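Local coordinates for protein AvtR (Acidianus filamentous virus 6, PDB 4HV0) that regulates transcription in a lipothrixvirus of hyperthermophilic archaea, probably by binding DNA through a ribbon-helix-helix domain, at residues R72-I75 and L76-E80. Residues are numbered along the deposited sequence; the frame is centred on the assembly and turned at random.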
ATOM      1  N   ARG A  72       3.388  -2.008 -16.213  1.00 68.65           N
ATOM      2  CA  ARG A  72       2.014  -1.908 -16.716  1.00 77.08           C
ATOM      3  C   ARG A  72       0.967  -1.816 -15.579  1.00 73.44           C
ATOM      4  O   ARG A  72       0.022  -1.018 -15.677  1.00 66.94           O
ATOM      5  CB  ARG A  72       1.651  -2.964 -17.782  1.00 85.63           C
ATOM      6  CG  ARG A  72       1.906  -2.438 -19.191  1.00101.77           C
ATOM      7  CD  ARG A  72       3.379  -2.120 -19.439  1.00103.26           C
ATOM      8  NE  ARG A  72       3.545  -0.875 -20.182  1.00105.58           N
ATOM      9  CZ  ARG A  72       4.720  -0.296 -20.398  1.00113.99           C
ATOM     10  NH1 ARG A  72       5.825  -0.882 -19.955  1.00120.02           N
ATOM     11  NH2 ARG A  72       4.791   0.854 -21.065  1.00116.21           N
ATOM     12  N   ASN A  73       1.179  -2.573 -14.508  1.00 58.16           N
ATOM     13  CA  ASN A  73       0.291  -2.532 -13.375  1.00 61.61           C
ATOM     14  C   ASN A  73       0.450  -1.253 -12.555  1.00 58.45           C
ATOM     15  O   ASN A  73      -0.517  -0.741 -12.021  1.00 58.22           O
ATOM     16  CB  ASN A  73       0.471  -3.765 -12.490  1.00 64.77           C
ATOM     17  CG  ASN A  73      -0.091  -5.042 -13.104  1.00 63.20           C
ATOM     18  OD1 ASN A  73       0.411  -6.135 -12.836  1.00 71.50           O
ATOM     19  ND2 ASN A  73      -1.126  -4.920 -13.896  1.00 61.23           N
ATOM     20  N   GLU A  74       1.654  -0.719 -12.479  1.00 59.72           N
ATOM     21  CA  GLU A  74       1.866   0.582 -11.864  1.00 67.34           C
ATOM     22  C   GLU A  74       0.980   1.663 -12.504  1.00 64.30           C
ATOM     23  O   GLU A  74       0.320   2.431 -11.808  1.00 54.32           O
ATOM     24  CB  GLU A  74       3.323   0.992 -12.002  1.00 79.67           C
ATOM     25  CG  GLU A  74       3.822   1.859 -10.866  1.00 92.32           C
ATOM     26  CD  GLU A  74       5.260   2.246 -11.072  1.00102.85           C
ATOM     27  OE1 GLU A  74       6.150   1.414 -10.749  1.00118.20           O
ATOM     28  OE2 GLU A  74       5.482   3.371 -11.562  1.00102.45           O
ATOM     29  N   ILE A  75       0.948   1.692 -13.826  1.00 53.04           N
ATOM     30  CA  ILE A  75       0.108   2.628 -14.531  1.00 55.50           C
ATOM     31  C   ILE A  75      -1.381   2.362 -14.290  1.00 54.79           C
ATOM     32  O   ILE A  75      -2.121   3.314 -14.009  1.00 58.01           O
ATOM     33  CB  ILE A  75       0.475   2.660 -16.041  1.00 62.52           C
ATOM     34  CG1 ILE A  75       1.851   3.329 -16.205  1.00 69.27           C
ATOM     35  CG2 ILE A  75      -0.534   3.423 -16.878  1.00 52.16           C
ATOM     36  CD1 ILE A  75       2.641   2.972 -17.448  1.00 65.42           C
ATOM     37  N   LEU A  76      -1.825   1.100 -14.342  1.00 55.91           N
ATOM     38  CA  LEU A  76      -3.260   0.807 -14.140  1.00 51.17           C
ATOM     39  C   LEU A  76      -3.665   1.269 -12.760  1.00 47.24           C
ATOM     40  O   LEU A  76      -4.673   1.931 -12.599  1.00 37.92           O
ATOM     41  CB  LEU A  76      -3.589  -0.682 -14.307  1.00 53.18           C
ATOM     42  CG  LEU A  76      -3.408  -1.240 -15.727  1.00 55.62           C
ATOM     43  CD1 LEU A  76      -3.711  -2.727 -15.735  1.00 58.39           C
ATOM     44  CD2 LEU A  76      -4.262  -0.507 -16.747  1.00 57.96           C
ATOM     45  N   VAL A  77      -2.846   0.951 -11.762  1.00 42.06           N
ATOM     46  CA  VAL A  77      -3.199   1.298 -10.427  1.00 44.47           C
ATOM     47  C   VAL A  77      -3.286   2.813 -10.260  1.00 50.83           C
ATOM     48  O   VAL A  77      -4.262   3.305  -9.703  1.00 56.15           O
ATOM     49  CB  VAL A  77      -2.269   0.663  -9.409  1.00 42.78           C
ATOM     50  CG1 VAL A  77      -2.430   1.333  -8.055  1.00 41.56           C
ATOM     51  CG2 VAL A  77      -2.608  -0.819  -9.301  1.00 41.81           C
ATOM     52  N   LYS A  78      -2.297   3.548 -10.752  1.00 53.16           N
ATOM     53  CA  LYS A  78      -2.367   5.007 -10.714  1.00 54.75           C
ATOM     54  C   LYS A  78      -3.610   5.528 -11.379  1.00 46.49           C
ATOM     55  O   LYS A  78      -4.299   6.416 -10.858  1.00 44.90           O
ATOM     56  CB  LYS A  78      -1.178   5.629 -11.431  1.00 64.37           C
ATOM     57  CG  LYS A  78       0.146   5.618 -10.691  1.00 66.11           C
ATOM     58  CD  LYS A  78       1.154   6.403 -11.527  1.00 77.14           C
ATOM     59  CE  LYS A  78       2.553   5.810 -11.568  1.00 83.13           C
ATOM     60  NZ  LYS A  78       3.290   6.378 -10.427  1.00 93.37           N
ATOM     61  N   LEU A  79      -3.922   4.974 -12.521  1.00 43.55           N
ATOM     62  CA  LEU A  79      -5.077   5.456 -13.250  1.00 50.38           C
ATOM     63  C   LEU A  79      -6.363   5.178 -12.511  1.00 49.51           C
ATOM     64  O   LEU A  79      -7.249   6.018 -12.504  1.00 53.11           O
ATOM     65  CB  LEU A  79      -5.101   4.811 -14.619  1.00 54.28           C
ATOM     66  CG  LEU A  79      -6.216   5.198 -15.586  1.00 67.38           C
ATOM     67  CD1 LEU A  79      -6.024   6.669 -15.975  1.00 67.51           C
ATOM     68  CD2 LEU A  79      -6.253   4.268 -16.804  1.00 63.08           C
ATOM     69  N   GLU A  80      -6.480   3.988 -11.926  1.00 51.08           N
ATOM     70  CA  GLU A  80      -7.704   3.599 -11.254  1.00 49.49           C
ATOM     71  C   GLU A  80      -7.909   4.435 -10.002  1.00 44.77           C
ATOM     72  O   GLU A  80      -9.018   4.845  -9.723  1.00 42.30           O
ATOM     73  CB  GLU A  80      -7.661   2.110 -10.926  1.00 55.95           C
ATOM     74  CG  GLU A  80      -7.906   1.205 -12.126  1.00 58.24           C
ATOM     75  CD  GLU A  80      -9.279   1.386 -12.763  1.00 64.10           C
ATOM     76  OE1 GLU A  80     -10.230   1.756 -12.045  1.00 78.98           O
ATOM     77  OE2 GLU A  80      -9.427   1.166 -13.988  1.00 64.32           O
TER
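Val77 and Asn73 meet on the buried side of the helix 71-84, one turn apart. The amide N of Val77 donates to O of Asn73 at 2.9 Å, with an N-H...O angle of 167°, and the valine methyl CG2 rests beside that same oxygen. Compact and branched at CB, Val77 fills this side without a long chain to bury; it also touches Ile38, and Asn73 reaches Ile38 and Asp40, so this face packs on the chain that follows the helix 24-36. Two more i to i+4 bonds continue the ladder: Leu76 N to Arg72 O and Lys78 N to Glu74 O.

The solvent side is looser. Glu74 and Lys78 run side by side, pointing the same way. Glu74 extends beyond CG (chi2 -179°), whereas Lys78 bends near its end, bringing NZ to 3.9 Å from OE2 of Glu74, a long salt bridge. Flexible charged chains suit such a place, since water can solvate both ends. Ile75 and Leu79, hydrophobic yet exposed, meet through the backbone: Leu79 N donates to Ile75 O, and CB of Leu79 lies 3.4 Å from that oxygen.

The chemistry thus implies a stretch of helix held chiefly by its main-chain bonds, with the ion pair probably adding only modest, solvent-screened attraction.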